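Local atomic coordinates of nitrilotriacetate monooxygenase (Burkholderia pseudomallei, PDB entry 3SDO), a protein that probably acts as a flavin-dependent monooxygenase of the NtaA/SnaA/DszA family, using FMN and molecular oxygen to oxidise its substrate. Residues Leu405-Phe408 / Val409-Leu413; Val415-Arg419 / Gly420-Pro424. All coordinates share one frame; numbering follows the deposited sequence.

Contact 1: Leu405-Phe408 / Val409-Leu413; sequences LDDF and VDHVL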
loop_
_atom_site.group_PDB
_atom_site.type_symbol
_atom_site.label_atom_id
_atom_site.label_comp_id
_atom_site.label_asym_id
_atom_site.label_seq_id
_atom_site.Cartn_x
_atom_site.Cartn_y
_atom_site.Cartn_z
ATOM N N LEU A 405 17.877 -16.421 -4.992
ATOM C CA LEU A 405 16.614 -17.114 -5.166
ATOM C C LEU A 405 16.679 -18.140 -6.299
ATOM O O LEU A 405 16.132 -19.236 -6.169
ATOM C CB LEU A 405 15.483 -16.122 -5.434
ATOM C CG LEU A 405 14.056 -16.668 -5.534
ATOM C CD1 LEU A 405 13.590 -17.290 -4.220
ATOM C CD2 LEU A 405 13.128 -15.508 -5.924
ATOM N N ASP A 406 17.310 -17.782 -7.420
ATOM C CA ASP A 406 17.453 -18.713 -8.536
ATOM C C ASP A 406 18.100 -20.019 -8.058
ATOM O O ASP A 406 17.590 -21.106 -8.336
ATOM C CB ASP A 406 18.316 -18.132 -9.653
ATOM C CG ASP A 406 17.669 -16.950 -10.354
ATOM O OD1 ASP A 406 16.488 -16.646 -10.105
ATOM O OD2 ASP A 406 18.347 -16.330 -11.173
ATOM N N ASP A 407 19.230 -19.907 -7.355
ATOM C CA ASP A 407 19.931 -21.097 -6.839
ATOM C C ASP A 407 19.039 -21.909 -5.933
ATOM O O ASP A 407 19.015 -23.157 -5.999
ATOM C CB ASP A 407 21.172 -20.725 -6.032
ATOM C CG ASP A 407 22.331 -20.235 -6.893
ATOM O OD1 ASP A 407 22.249 -20.299 -8.133
ATOM O OD2 ASP A 407 23.325 -19.747 -6.300
ATOM N N PHE A 408 18.345 -21.224 -5.027
ATOM C CA PHE A 408 17.550 -21.924 -4.045
ATOM C C PHE A 408 16.416 -22.698 -4.721
ATOM O O PHE A 408 16.217 -23.889 -4.452
ATOM C CB PHE A 408 17.006 -20.967 -2.980
ATOM C CG PHE A 408 16.187 -21.650 -1.950
ATOM C CD1 PHE A 408 14.811 -21.739 -2.097
ATOM C CD2 PHE A 408 16.795 -22.257 -0.856
ATOM C CE1 PHE A 408 14.044 -22.408 -1.160
ATOM C CE2 PHE A 408 16.036 -22.924 0.074
ATOM C CZ PHE A 408 14.655 -23.004 -0.082
ATOM N N VAL A 409 15.679 -22.040 -5.609
ATOM C CA VAL A 409 14.525 -22.697 -6.236
ATOM C C VAL A 409 14.940 -23.770 -7.237
ATOM O O VAL A 409 14.272 -24.789 -7.351
ATOM C CB VAL A 409 13.516 -21.686 -6.894
ATOM C CG1 VAL A 409 12.957 -20.735 -5.842
ATOM C CG2 VAL A 409 14.134 -20.920 -8.025
ATOM N N ASP A 410 16.037 -23.557 -7.952
ATOM C CA ASP A 410 16.463 -24.518 -8.961
ATOM C C ASP A 410 17.206 -25.719 -8.362
ATOM O O ASP A 410 17.133 -26.822 -8.900
ATOM C CB ASP A 410 17.318 -23.830 -10.035
ATOM C CG ASP A 410 16.507 -22.888 -10.925
ATOM O OD1 ASP A 410 15.255 -22.856 -10.860
ATOM O OD2 ASP A 410 17.128 -22.165 -11.702
ATOM N N HIS A 411 17.894 -25.519 -7.241
ATOM C CA HIS A 411 18.781 -26.548 -6.715
ATOM C C HIS A 411 18.417 -27.099 -5.349
ATOM O O HIS A 411 18.593 -28.271 -5.121
ATOM C CB HIS A 411 20.219 -26.060 -6.754
ATOM C CG HIS A 411 20.658 -25.707 -8.134
ATOM N ND1 HIS A 411 20.873 -24.406 -8.535
ATOM C CD2 HIS A 411 20.798 -26.473 -9.241
ATOM C CE1 HIS A 411 21.190 -24.392 -9.819
ATOM N NE2 HIS A 411 21.148 -25.635 -10.272
ATOM N N VAL A 412 17.893 -26.284 -4.445
ATOM C CA VAL A 412 17.546 -26.789 -3.129
ATOM C C VAL A 412 16.154 -27.423 -3.068
ATOM O O VAL A 412 16.004 -28.557 -2.569
ATOM C CB VAL A 412 17.711 -25.725 -2.036
ATOM C CG1 VAL A 412 17.378 -26.328 -0.708
ATOM C CG2 VAL A 412 19.157 -25.190 -2.038
ATOM N N LEU A 413 15.138 -26.730 -3.590
ATOM C CA LEU A 413 13.777 -27.249 -3.473
ATOM C C LEU A 413 13.597 -28.646 -4.078
ATOM O O LEU A 413 12.924 -29.469 -3.486
ATOM C CB LEU A 413 12.739 -26.245 -4.014
ATOM C CG LEU A 413 12.566 -24.953 -3.185
ATOM C CD1 LEU A 413 11.490 -23.997 -3.788
ATOM C CD2 LEU A 413 12.224 -25.274 -1.719
#
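F408 lays its ring along the next turn of helix 401-418, where V412 and L413 meet it on an outer helix of this luciferase-like, TIM-barrel-type monooxygenase. The helix follows the last parallel strand of the barrel, 393-396. With CG anti to the backbone N (chi1 -180°), the ring reaches past its own carbonyl to two neighbours: CE2 lies 3.7 Å from V412 CG1, while CE1 is 3.4 Å from L413 CD2. Both side chains approach the ring obliquely. F12 of the first barrel strand meets it edge-to-face, and M382 of helix 375-387 touches it as well.

One turn back, L405 and V409 form a second apolar patch, L405 CD1 to V409 CG1 at 3.9 Å, against helix 39-51. The polar flank turns to other partners: D406 makes salt bridges with R45 and R48, D410 with R48, and D407 with K287, which ties the helix to two of its neighbours.

The backbone widens here into a pi-type turn. F408 O takes two amides, L413 N almost end-on at 3.2 Å and V412 N from above the carbonyl plane at 2.9 Å. D407 O, similarly, receives the H411 amide at 2.9 Å; the imidazole, folded back beside its own backbone N (chi1 -59°), adds a weak bent bond from ND1 to D407 O at 3.4 Å.

Contact 2: Val415-Arg419 / Gly420-Pro424; sequences VLSAR and GYFDP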
loop_
_atom_site.group_PDB
_atom_site.type_symbol
_atom_site.label_atom_id
_atom_site.label_comp_id
_atom_site.label_asym_id
_atom_site.label_seq_id
_atom_site.Cartn_x
_atom_site.Cartn_y
_atom_site.Cartn_z
ATOM N N VAL A 415 15.780 -31.097 -4.311
ATOM C CA VAL A 415 16.367 -32.035 -3.352
ATOM C C VAL A 415 15.422 -32.258 -2.175
ATOM O O VAL A 415 15.165 -33.392 -1.785
ATOM C CB VAL A 415 17.736 -31.533 -2.819
ATOM C CG1 VAL A 415 18.236 -32.426 -1.651
ATOM C CG2 VAL A 415 18.751 -31.458 -3.964
ATOM N N LEU A 416 14.861 -31.190 -1.628
ATOM C CA LEU A 416 13.884 -31.360 -0.543
ATOM C C LEU A 416 12.671 -32.179 -0.980
ATOM O O LEU A 416 12.213 -33.067 -0.236
ATOM C CB LEU A 416 13.444 -30.021 0.035
ATOM C CG LEU A 416 14.426 -29.246 0.902
ATOM C CD1 LEU A 416 13.843 -27.856 1.221
ATOM C CD2 LEU A 416 14.731 -30.024 2.183
ATOM N N SER A 417 12.160 -31.901 -2.183
ATOM C CA SER A 417 11.033 -32.647 -2.737
ATOM C C SER A 417 11.376 -34.142 -2.877
ATOM O O SER A 417 10.591 -35.004 -2.481
ATOM C CB SER A 417 10.571 -32.092 -4.112
ATOM O OG SER A 417 10.105 -30.759 -4.018
ATOM N N ALA A 418 12.553 -34.435 -3.410
ATOM C CA ALA A 418 12.989 -35.822 -3.565
ATOM C C ALA A 418 13.067 -36.582 -2.235
ATOM O O ALA A 418 12.853 -37.805 -2.212
ATOM C CB ALA A 418 14.325 -35.871 -4.298
ATOM N N ARG A 419 13.344 -35.865 -1.141
ATOM C CA ARG A 419 13.448 -36.461 0.188
ATOM C C ARG A 419 12.147 -36.417 0.999
ATOM O O ARG A 419 12.135 -36.847 2.165
ATOM C CB ARG A 419 14.594 -35.791 0.969
ATOM C CG ARG A 419 15.917 -35.926 0.233
ATOM C CD ARG A 419 17.027 -34.984 0.734
ATOM N NE ARG A 419 17.501 -35.342 2.058
ATOM C CZ ARG A 419 18.582 -34.825 2.640
ATOM N NH1 ARG A 419 19.378 -33.947 1.996
ATOM N NH2 ARG A 419 18.894 -35.217 3.867
ATOM N N GLY A 420 11.057 -35.939 0.390
ATOM C CA GLY A 420 9.736 -35.925 1.064
ATOM C C GLY A 420 9.505 -34.776 2.015
ATOM O O GLY A 420 8.600 -34.815 2.879
ATOM N N TYR A 421 10.306 -33.723 1.847
ATOM C CA TYR A 421 10.236 -32.559 2.705
ATOM C C TYR A 421 9.781 -31.261 1.990
ATOM O O TYR A 421 9.929 -30.175 2.543
ATOM C CB TYR A 421 11.593 -32.355 3.387
ATOM C CG TYR A 421 11.849 -33.235 4.599
ATOM C CD1 TYR A 421 11.482 -32.817 5.861
ATOM C CD2 TYR A 421 12.504 -34.448 4.486
ATOM C CE1 TYR A 421 11.732 -33.609 6.986
ATOM C CE2 TYR A 421 12.769 -35.241 5.607
ATOM C CZ TYR A 421 12.374 -34.802 6.854
ATOM O OH TYR A 421 12.619 -35.553 7.976
ATOM N N PHE A 422 9.233 -31.374 0.780
ATOM C CA PHE A 422 8.654 -30.222 0.073
ATOM C C PHE A 422 7.768 -30.639 -1.087
ATOM O O PHE A 422 8.224 -31.281 -2.049
ATOM C CB PHE A 422 9.742 -29.277 -0.445
ATOM C CG PHE A 422 9.197 -28.003 -1.082
ATOM C CD1 PHE A 422 8.654 -27.001 -0.295
ATOM C CD2 PHE A 422 9.246 -27.809 -2.452
ATOM C CE1 PHE A 422 8.148 -25.826 -0.869
ATOM C CE2 PHE A 422 8.730 -26.647 -3.034
ATOM C CZ PHE A 422 8.187 -25.652 -2.232
ATOM N N ASP A 423 6.507 -30.243 -0.990
ATOM C CA ASP A 423 5.505 -30.439 -2.042
ATOM C C ASP A 423 5.321 -29.104 -2.782
ATOM O O ASP A 423 4.756 -28.165 -2.236
ATOM C CB ASP A 423 4.205 -30.898 -1.343
ATOM C CG ASP A 423 3.034 -31.105 -2.289
ATOM O OD1 ASP A 423 3.192 -30.932 -3.500
ATOM O OD2 ASP A 423 1.939 -31.436 -1.776
ATOM N N PRO A 424 5.829 -28.997 -4.019
ATOM C CA PRO A 424 5.767 -27.734 -4.760
ATOM C C PRO A 424 4.390 -27.381 -5.361
ATOM O O PRO A 424 4.185 -26.233 -5.817
ATOM C CB PRO A 424 6.796 -27.948 -5.884
ATOM C CG PRO A 424 6.813 -29.406 -6.106
ATOM C CD PRO A 424 6.509 -30.058 -4.791
HETATM O O HOH W 1 8.011 -33.937 -0.613
#
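S417 faces F422 across the turn that ends helix 401-418, its hydroxyl in the plane of the phenyl ring and at the edge, with S417 OG 3.4 Å from F422 CD2. The same OG lies 2.8 Å from F422 O, but its single proton can also go to L413 O one turn back, so the choice of acceptor stays open. S417 CA adds a CH...O contact to F422 O at 3.2 Å, and P424 CD also lies near S417 OG, 3.7 Å away.

Next to the serine, L416 CB and F422 CB touch at 3.8 Å, and the L416 side chain crosses that of Y421 at about a right angle, with L416 CD2 near Y421 CB. F422 has CG anti to its backbone N (chi1 -175°), which sends the ring back alongside the helix, where H9 also meets it. Y421 swings the other way, its CD2 passing obliquely by R419 O. On helix 375-387, D387 takes a bond from Y421 OH, while R419, bent at chi3, reaches E376 and S380.

A water accepts from F422 N and gives a weak bond to S417 O. The backbone closes with Y421 N to L416 O at 2.9 Å and G420 N to S417 O at 3.1 Å. With G420 at positive phi (81°), these two bonds back into the last turn make a Schellman motif, the classic C-terminal helix cap.

Contacts 1 and 2 follow each other on helix 401-418, with centres about 12 Å apart: 405-413 is the body of the helix, and 415-424 its end and the turn beyond. They touch directly, L413 CD1 resting 3.9 Å from F422 CE2, so the returning chain packs against the same leucine that meets F408. S417 OG, with both F422 O and L413 O within reach of its one proton, offers a possible second tie. Helix 375-387 serves both, taking F408 and H411 in contact 1 and R419 and Y421 in contact 2. Both lie away from the predicted FMN-binding residues, on the outside of the barrel.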